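Local coordinates for protein glutathione transferase gst1-6 (Anopheles dirus, PDB 1V2A) that probably catalyses the conjugation of glutathione to electrophilic compounds with release of a halide, as a homodimeric detoxification enzyme, at residues Glu63-Val68 / Phe98-Leu103; Arg142-Ala147 / Val152-Leu157. All blocks are in the same frame, centred on the assembly; numbering follows the deposited sequence.

Contact 1: Glu63-Val68 / Phe98-Leu103. With GTS (glutathione sulfonic acid), chain F.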
ATOM      1  N   GLU B  63      -0.272   6.551   8.033  1.00 25.39           N
ATOM      2  CA  GLU B  63      -0.718   5.719   6.920  1.00 22.93           C
ATOM      3  C   GLU B  63      -1.954   5.071   7.528  1.00 23.52           C
ATOM      4  O   GLU B  63      -1.840   4.208   8.406  1.00 21.74           O
ATOM      5  CB  GLU B  63       0.278   4.609   6.539  1.00 22.37           C
ATOM      6  CG  GLU B  63       1.449   4.998   5.635  1.00 23.43           C
ATOM      7  CD  GLU B  63       1.021   5.544   4.283  1.00 23.89           C
ATOM      8  OE1 GLU B  63       0.071   5.010   3.669  1.00 20.91           O
ATOM      9  OE2 GLU B  63       1.657   6.511   3.828  1.00 25.69           O
ATOM     10  N   SER B  64      -3.120   5.511   7.071  1.00 19.98           N
ATOM     11  CA  SER B  64      -4.402   5.012   7.532  1.00 21.60           C
ATOM     12  C   SER B  64      -4.398   3.502   7.745  1.00 20.71           C
ATOM     13  O   SER B  64      -5.063   2.976   8.639  1.00 20.64           O
ATOM     14  CB  SER B  64      -5.487   5.385   6.509  1.00 23.19           C
ATOM     15  OG  SER B  64      -5.251   4.784   5.236  1.00 23.98           O
ATOM     16  N   TYR B  65      -3.644   2.807   6.912  1.00 22.43           N
ATOM     17  CA  TYR B  65      -3.572   1.357   6.994  1.00 23.13           C
ATOM     18  C   TYR B  65      -2.736   0.889   8.176  1.00 20.62           C
ATOM     19  O   TYR B  65      -3.075  -0.095   8.828  1.00 20.60           O
ATOM     20  CB  TYR B  65      -2.999   0.798   5.697  1.00 18.92           C
ATOM     21  CG  TYR B  65      -3.696   1.335   4.479  1.00 19.44           C
ATOM     22  CD1 TYR B  65      -3.294   2.526   3.894  1.00 20.14           C
ATOM     23  CD2 TYR B  65      -4.784   0.666   3.926  1.00 20.79           C
ATOM     24  CE1 TYR B  65      -3.962   3.044   2.780  1.00 21.26           C
ATOM     25  CE2 TYR B  65      -5.461   1.178   2.810  1.00 20.29           C
ATOM     26  CZ  TYR B  65      -5.044   2.367   2.250  1.00 18.04           C
ATOM     27  OH  TYR B  65      -5.736   2.905   1.192  1.00 22.00           O
ATOM     28  N   ALA B  66      -1.645   1.590   8.440  1.00 20.04           N
ATOM     29  CA  ALA B  66      -0.782   1.227   9.550  1.00 23.37           C
ATOM     30  C   ALA B  66      -1.506   1.584  10.848  1.00 23.86           C
ATOM     31  O   ALA B  66      -1.440   0.836  11.820  1.00 24.97           O
ATOM     32  CB  ALA B  66       0.563   1.963   9.446  1.00 20.72           C
ATOM     33  N   ILE B  67      -2.211   2.716  10.859  1.00 24.56           N
ATOM     34  CA  ILE B  67      -2.958   3.120  12.050  1.00 22.67           C
ATOM     35  C   ILE B  67      -4.053   2.095  12.326  1.00 22.45           C
ATOM     36  O   ILE B  67      -4.210   1.627  13.456  1.00 18.90           O
ATOM     37  CB  ILE B  67      -3.608   4.508  11.877  1.00 23.72           C
ATOM     38  CG1 ILE B  67      -2.514   5.576  11.786  1.00 24.63           C
ATOM     39  CG2 ILE B  67      -4.566   4.784  13.044  1.00 22.53           C
ATOM     40  CD1 ILE B  67      -3.018   6.971  11.551  1.00 24.50           C
ATOM     41  N   VAL B  68      -4.804   1.748  11.286  1.00 19.05           N
ATOM     42  CA  VAL B  68      -5.871   0.767  11.412  1.00 23.20           C
ATOM     43  C   VAL B  68      -5.355  -0.531  12.021  1.00 24.33           C
ATOM     44  O   VAL B  68      -5.794  -0.933  13.090  1.00 27.37           O
ATOM     45  CB  VAL B  68      -6.517   0.452  10.037  1.00 22.58           C
ATOM     46  CG1 VAL B  68      -7.411  -0.762  10.140  1.00 19.43           C
ATOM     47  CG2 VAL B  68      -7.342   1.645   9.569  1.00 24.65           C
ATOM     48  N   PHE B  98      -4.606  -3.470  -2.538  1.00 24.84           N
ATOM     49  CA  PHE B  98      -5.417  -3.248  -3.724  1.00 26.95           C
ATOM     50  C   PHE B  98      -6.009  -1.842  -3.580  1.00 26.78           C
ATOM     51  O   PHE B  98      -6.099  -1.077  -4.541  1.00 28.09           O
ATOM     52  CB  PHE B  98      -6.552  -4.276  -3.770  1.00 25.56           C
ATOM     53  CG  PHE B  98      -7.674  -3.896  -4.689  1.00 27.25           C
ATOM     54  CD1 PHE B  98      -7.522  -3.981  -6.068  1.00 27.77           C
ATOM     55  CD2 PHE B  98      -8.880  -3.430  -4.175  1.00 25.05           C
ATOM     56  CE1 PHE B  98      -8.556  -3.607  -6.920  1.00 27.42           C
ATOM     57  CE2 PHE B  98      -9.911  -3.057  -5.013  1.00 25.80           C
ATOM     58  CZ  PHE B  98      -9.755  -3.143  -6.387  1.00 24.37           C
ATOM     59  N   ASP B  99      -6.391  -1.512  -2.352  1.00 25.99           N
ATOM     60  CA  ASP B  99      -6.991  -0.226  -2.040  1.00 21.97           C
ATOM     61  C   ASP B  99      -6.044   0.936  -2.250  1.00 23.26           C
ATOM     62  O   ASP B  99      -6.311   1.838  -3.048  1.00 24.16           O
ATOM     63  CB  ASP B  99      -7.471  -0.221  -0.588  1.00 23.32           C
ATOM     64  CG  ASP B  99      -8.327   0.980  -0.264  1.00 22.04           C
ATOM     65  OD1 ASP B  99      -9.313   1.213  -0.984  1.00 24.40           O
ATOM     66  OD2 ASP B  99      -8.018   1.691   0.711  1.00 24.32           O
ATOM     67  N   ILE B 100      -4.930   0.915  -1.537  1.00 19.21           N
ATOM     68  CA  ILE B 100      -3.981   2.000  -1.634  1.00 18.80           C
ATOM     69  C   ILE B 100      -3.317   2.114  -2.996  1.00 23.00           C
ATOM     70  O   ILE B 100      -3.142   3.228  -3.502  1.00 24.69           O
ATOM     71  CB  ILE B 100      -2.883   1.892  -0.544  1.00 16.11           C
ATOM     72  CG1 ILE B 100      -2.072   3.184  -0.519  1.00 14.80           C
ATOM     73  CG2 ILE B 100      -1.967   0.703  -0.810  1.00 13.78           C
ATOM     74  CD1 ILE B 100      -0.967   3.215   0.518  1.00 17.34           C
ATOM     75  N   GLY B 101      -2.958   0.976  -3.593  1.00 22.61           N
ATOM     76  CA  GLY B 101      -2.283   0.996  -4.877  1.00 21.34           C
ATOM     77  C   GLY B 101      -3.082   0.758  -6.148  1.00 24.33           C
ATOM     78  O   GLY B 101      -2.539   0.879  -7.243  1.00 22.58           O
ATOM     79  N   THR B 102      -4.358   0.418  -6.037  1.00 25.11           N
ATOM     80  CA  THR B 102      -5.130   0.180  -7.246  1.00 24.72           C
ATOM     81  C   THR B 102      -6.371   1.040  -7.350  1.00 24.59           C
ATOM     82  O   THR B 102      -6.433   1.942  -8.181  1.00 23.81           O
ATOM     83  CB  THR B 102      -5.555  -1.296  -7.364  1.00 25.11           C
ATOM     84  OG1 THR B 102      -4.387  -2.124  -7.410  1.00 25.50           O
ATOM     85  CG2 THR B 102      -6.387  -1.520  -8.629  1.00 22.85           C
ATOM     86  N   LEU B 103      -7.349   0.771  -6.488  1.00 25.71           N
ATOM     87  CA  LEU B 103      -8.617   1.495  -6.507  1.00 23.01           C
ATOM     88  C   LEU B 103      -8.560   2.950  -6.085  1.00 23.00           C
ATOM     89  O   LEU B 103      -8.965   3.823  -6.841  1.00 23.25           O
ATOM     90  CB  LEU B 103      -9.655   0.757  -5.657  1.00 23.69           C
ATOM     91  CG  LEU B 103     -11.099   1.283  -5.664  1.00 24.47           C
ATOM     92  CD1 LEU B 103     -11.538   1.660  -7.070  1.00 23.85           C
ATOM     93  CD2 LEU B 103     -12.014   0.213  -5.105  1.00 25.13           C
TER
HETATM   94  N1  GTS F2001      -1.512   6.810   2.291  1.00 19.65           N
HETATM   95  CA1 GTS F2001      -1.858   7.846   3.222  1.00 21.43           C
HETATM   96  C1  GTS F2001      -2.777   7.194   4.224  1.00 20.36           C
HETATM   97  O11 GTS F2001      -2.742   7.614   5.365  1.00 23.10           O
HETATM   98  O12 GTS F2001      -3.508   6.256   3.873  1.00 19.65           O
HETATM   99  CB1 GTS F2001      -2.514   8.966   2.447  1.00 23.64           C
HETATM  100  CG1 GTS F2001      -2.939  10.169   3.314  1.00 27.03           C
HETATM  101  CD1 GTS F2001      -2.818  11.482   2.557  1.00 29.83           C
HETATM  102  OE1 GTS F2001      -2.405  11.536   1.387  1.00 29.11           O
HETATM  103  N2  GTS F2001      -3.205  12.541   3.264  1.00 29.53           N
HETATM  104  CA2 GTS F2001      -3.170  13.890   2.687  1.00 32.85           C
HETATM  105  C2  GTS F2001      -2.143  14.711   3.390  1.00 32.39           C
HETATM  106  O2  GTS F2001      -2.018  14.645   4.619  1.00 33.94           O
HETATM  107  CB2 GTS F2001      -4.473  14.672   2.819  1.00 30.71           C
HETATM  108  SG2 GTS F2001      -5.972  14.017   2.015  1.00 32.25           S
HETATM  109  O1S GTS F2001      -6.337  12.719   2.483  1.00 31.28           O
HETATM  110  O2S GTS F2001      -7.007  14.937   2.316  1.00 31.73           O
HETATM  111  O3S GTS F2001      -5.786  13.942   0.593  1.00 26.46           O
HETATM  112  N3  GTS F2001      -1.423  15.489   2.593  1.00 33.49           N
HETATM  113  CA3 GTS F2001      -0.405  16.344   3.131  1.00 35.84           C
HETATM  114  C3  GTS F2001       0.878  16.191   2.399  1.00 35.07           C
HETATM  115  O31 GTS F2001       1.797  16.900   2.782  1.00 37.10           O
HETATM  116  O32 GTS F2001       0.930  15.381   1.459  1.00 33.46           O

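Contact 2: Arg142-Ala147 / Val152-Leu157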
ATOM      1  N   ARG B 142     -17.685 -13.306  -2.251  1.00 32.98           N
ATOM      2  CA  ARG B 142     -18.045 -13.306  -0.836  1.00 32.48           C
ATOM      3  C   ARG B 142     -18.895 -12.068  -0.573  1.00 32.60           C
ATOM      4  O   ARG B 142     -18.901 -11.131  -1.373  1.00 32.47           O
ATOM      5  CB  ARG B 142     -16.811 -13.268   0.079  1.00 30.34           C
ATOM      6  CG  ARG B 142     -15.735 -14.287  -0.226  1.00 29.16           C
ATOM      7  CD  ARG B 142     -14.847 -14.509   0.993  1.00 27.08           C
ATOM      8  NE  ARG B 142     -13.619 -15.224   0.658  1.00 26.12           N
ATOM      9  CZ  ARG B 142     -12.604 -14.695  -0.025  1.00 28.02           C
ATOM     10  NH1 ARG B 142     -12.657 -13.435  -0.456  1.00 25.04           N
ATOM     11  NH2 ARG B 142     -11.524 -15.427  -0.277  1.00 26.06           N
ATOM     12  N   ALA B 143     -19.610 -12.072   0.546  1.00 31.39           N
ATOM     13  CA  ALA B 143     -20.464 -10.949   0.918  1.00 30.21           C
ATOM     14  C   ALA B 143     -19.633  -9.750   1.351  1.00 28.83           C
ATOM     15  O   ALA B 143     -20.104  -8.614   1.294  1.00 27.78           O
ATOM     16  CB  ALA B 143     -21.406 -11.362   2.042  1.00 31.03           C
ATOM     17  N   TYR B 144     -18.400 -10.008   1.786  1.00 30.21           N
ATOM     18  CA  TYR B 144     -17.498  -8.937   2.228  1.00 29.30           C
ATOM     19  C   TYR B 144     -16.200  -8.836   1.415  1.00 28.37           C
ATOM     20  O   TYR B 144     -15.833  -9.760   0.683  1.00 29.58           O
ATOM     21  CB  TYR B 144     -17.172  -9.097   3.714  1.00 26.71           C
ATOM     22  CG  TYR B 144     -18.392  -9.074   4.606  1.00 25.40           C
ATOM     23  CD1 TYR B 144     -19.125 -10.236   4.847  1.00 27.38           C
ATOM     24  CD2 TYR B 144     -18.824  -7.886   5.195  1.00 24.39           C
ATOM     25  CE1 TYR B 144     -20.264 -10.220   5.663  1.00 25.75           C
ATOM     26  CE2 TYR B 144     -19.954  -7.851   6.002  1.00 25.39           C
ATOM     27  CZ  TYR B 144     -20.672  -9.025   6.236  1.00 28.48           C
ATOM     28  OH  TYR B 144     -21.789  -9.008   7.051  1.00 28.18           O
ATOM     29  N   ALA B 145     -15.510  -7.707   1.570  1.00 26.31           N
ATOM     30  CA  ALA B 145     -14.279  -7.424   0.837  1.00 26.88           C
ATOM     31  C   ALA B 145     -13.219  -8.519   0.789  1.00 27.64           C
ATOM     32  O   ALA B 145     -12.701  -8.827  -0.289  1.00 23.44           O
ATOM     33  CB  ALA B 145     -13.655  -6.129   1.352  1.00 25.39           C
ATOM     34  N   ALA B 146     -12.889  -9.100   1.943  1.00 28.30           N
ATOM     35  CA  ALA B 146     -11.862 -10.134   1.999  1.00 26.67           C
ATOM     36  C   ALA B 146     -12.231 -11.408   2.761  1.00 28.83           C
ATOM     37  O   ALA B 146     -11.377 -12.262   2.992  1.00 29.41           O
ATOM     38  CB  ALA B 146     -10.584  -9.544   2.584  1.00 25.88           C
ATOM     39  N   ALA B 147     -13.485 -11.555   3.163  1.00 29.44           N
ATOM     40  CA  ALA B 147     -13.857 -12.759   3.890  1.00 28.43           C
ATOM     41  C   ALA B 147     -15.362 -12.935   3.963  1.00 28.00           C
ATOM     42  O   ALA B 147     -16.111 -12.220   3.296  1.00 29.25           O
ATOM     43  CB  ALA B 147     -13.262 -12.719   5.303  1.00 27.85           C
ATOM     44  N   VAL B 152     -10.971  -5.235   8.394  1.00 25.99           N
ATOM     45  CA  VAL B 152     -10.445  -3.898   8.173  1.00 25.48           C
ATOM     46  C   VAL B 152     -10.434  -3.557   6.689  1.00 25.66           C
ATOM     47  O   VAL B 152     -10.298  -2.391   6.310  1.00 24.58           O
ATOM     48  CB  VAL B 152      -9.020  -3.778   8.715  1.00 25.91           C
ATOM     49  CG1 VAL B 152      -9.043  -3.893  10.227  1.00 27.70           C
ATOM     50  CG2 VAL B 152      -8.161  -4.870   8.134  1.00 22.61           C
ATOM     51  N   ALA B 153     -10.568  -4.581   5.849  1.00 24.77           N
ATOM     52  CA  ALA B 153     -10.574  -4.388   4.407  1.00 23.39           C
ATOM     53  C   ALA B 153     -11.825  -3.637   4.003  1.00 24.01           C
ATOM     54  O   ALA B 153     -11.775  -2.691   3.221  1.00 26.39           O
ATOM     55  CB  ALA B 153     -10.535  -5.726   3.704  1.00 23.53           C
ATOM     56  N   ASP B 154     -12.950  -4.072   4.551  1.00 24.95           N
ATOM     57  CA  ASP B 154     -14.234  -3.471   4.258  1.00 24.58           C
ATOM     58  C   ASP B 154     -14.265  -2.007   4.661  1.00 26.02           C
ATOM     59  O   ASP B 154     -14.738  -1.164   3.904  1.00 27.41           O
ATOM     60  CB  ASP B 154     -15.327  -4.238   4.991  1.00 25.32           C
ATOM     61  CG  ASP B 154     -15.461  -5.657   4.497  1.00 24.77           C
ATOM     62  OD1 ASP B 154     -15.989  -5.840   3.383  1.00 25.58           O
ATOM     63  OD2 ASP B 154     -15.034  -6.587   5.216  1.00 25.02           O
ATOM     64  N   ILE B 155     -13.759  -1.708   5.855  1.00 25.37           N
ATOM     65  CA  ILE B 155     -13.741  -0.336   6.341  1.00 25.41           C
ATOM     66  C   ILE B 155     -12.935   0.615   5.452  1.00 26.31           C
ATOM     67  O   ILE B 155     -13.397   1.724   5.163  1.00 28.55           O
ATOM     68  CB  ILE B 155     -13.191  -0.260   7.777  1.00 24.96           C
ATOM     69  CG1 ILE B 155     -14.156  -0.971   8.737  1.00 25.24           C
ATOM     70  CG2 ILE B 155     -12.987   1.195   8.178  1.00 21.36           C
ATOM     71  CD1 ILE B 155     -13.738  -0.927  10.190  1.00 25.86           C
ATOM     72  N   CYS B 156     -11.744   0.193   5.031  1.00 25.57           N
ATOM     73  CA  CYS B 156     -10.891   1.026   4.168  1.00 27.26           C
ATOM     74  C   CYS B 156     -11.475   1.199   2.765  1.00 23.90           C
ATOM     75  O   CYS B 156     -11.437   2.294   2.201  1.00 26.00           O
ATOM     76  CB  CYS B 156      -9.483   0.428   4.031  1.00 24.80           C
ATOM     77  SG  CYS B 156      -8.527   0.293   5.567  1.00 27.08           S
ATOM     78  N   LEU B 157     -11.997   0.118   2.197  1.00 21.48           N
ATOM     79  CA  LEU B 157     -12.576   0.171   0.857  1.00 22.86           C
ATOM     80  C   LEU B 157     -13.883   0.965   0.836  1.00 25.64           C
ATOM     81  O   LEU B 157     -14.287   1.499  -0.206  1.00 25.25           O
ATOM     82  CB  LEU B 157     -12.809  -1.251   0.334  1.00 18.90           C
ATOM     83  CG  LEU B 157     -11.523  -2.003  -0.036  1.00 18.39           C
ATOM     84  CD1 LEU B 157     -11.815  -3.467  -0.304  1.00 12.74           C
ATOM     85  CD2 LEU B 157     -10.896  -1.330  -1.253  1.00 12.57           C
TER
HETATM   86  O   HOH W   1     -13.529  -8.888   4.912  1.00 25.32           O

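Contact 1: Glu63-Val68 / Phe98-Leu103
Y65 makes most of the contact, its phenol reaching D99 and I100: the closest CA atoms, those of Y65 and I100, stand 8.7 Å apart. The contact is tight around the phenol end. Y65 OH donates to D99 OD2 at 2.6 Å, and OD2 lies off the ring's rim, level with it. The carboxylate is turned 65° from the ring, and the hydroxyl reaches OD2 from above the carboxylate plane. I100 meets the same end obliquely, its CB 3.6 Å from Y65 CZ. With CG anti to the carbonyl carbon (chi1 -50°), the ring of Y65 is carried across to the helix 86-115. The pair thereby joins the thioredoxin-like domain to the helical domain of the glutathione transferase fold, beside the glutathione site. S64 N, at the start of helix 64-75, donates to O11 of the glutathione sulfonic acid at 2.7 Å, S64 OG donates to O12 of the same carboxylate, and the ligand's N1 donates a hydrogen bond to E63 OE1 at 2.8 Å. Toward this ligand side the protein contact slackens: E63 OE1 comes no nearer than 3.8 Å to I100 CD1. F97 of the second subunit stacks on the Y65 ring and packs on I100.

Contact 2: Arg142-Ala147 / Val152-Leu157
The start of helix 152-162 carries an N-capping box of the T-x-x-D kind, and the loop 142-147 folds back against it. D154 OD2 accepts from T151 N, the N3-to-N-cap half of the box; T151 OG1 takes A153 N, one residue before the classic partner. D154 CG lies anti to its carbonyl carbon (chi1 -65°), which turns the carboxylate back to T151 N and the loop. There A145 N donates to D154 OD1 over 2.6 Å at an N-H...O angle of 165°, on the syn side but tilted from the carboxylate plane. W180 NE1 also donates to OD1, and a water 2.8 Å from D154 OD2 links that oxygen to A146 N, which it meets at 3.0 Å. Two donors on each oxygen should fix the rotation of this buried group and would be expected to favour its charged form. Y144 closes one side, its ring plane 82° from the carboxylate, while its OH bonds E187. Beside the polar bonds, A145 CB lies 3.6 Å from L157 CD1 and 3.9 Å from A153 CB. The A145 bond is thus added to an S/T-x-x-D capping box, a recognised feature of the glutathione transferase helical domain.

How the contacts relate
Both segments of contact 1 precede those of contact 2 in the sequence, and their centres lie 13 Å apart. Contact 1 bridges the two domains through helices 64-75 and 86-115, whereas contact 2 stays within the helical domain, between the loop after helix 122-141 and helix 152-162. The latter helix is the common neighbour: V152 CG1 touches V68 CG1 at 3.5 Å, and C156 SG approaches Y65 CD2 at 4.1 Å. D99 OD1 is bonded to T160 OG1 of the same helix. The capped helix therefore packs directly against contact 1, which also borders the bound glutathione sulfonic acid.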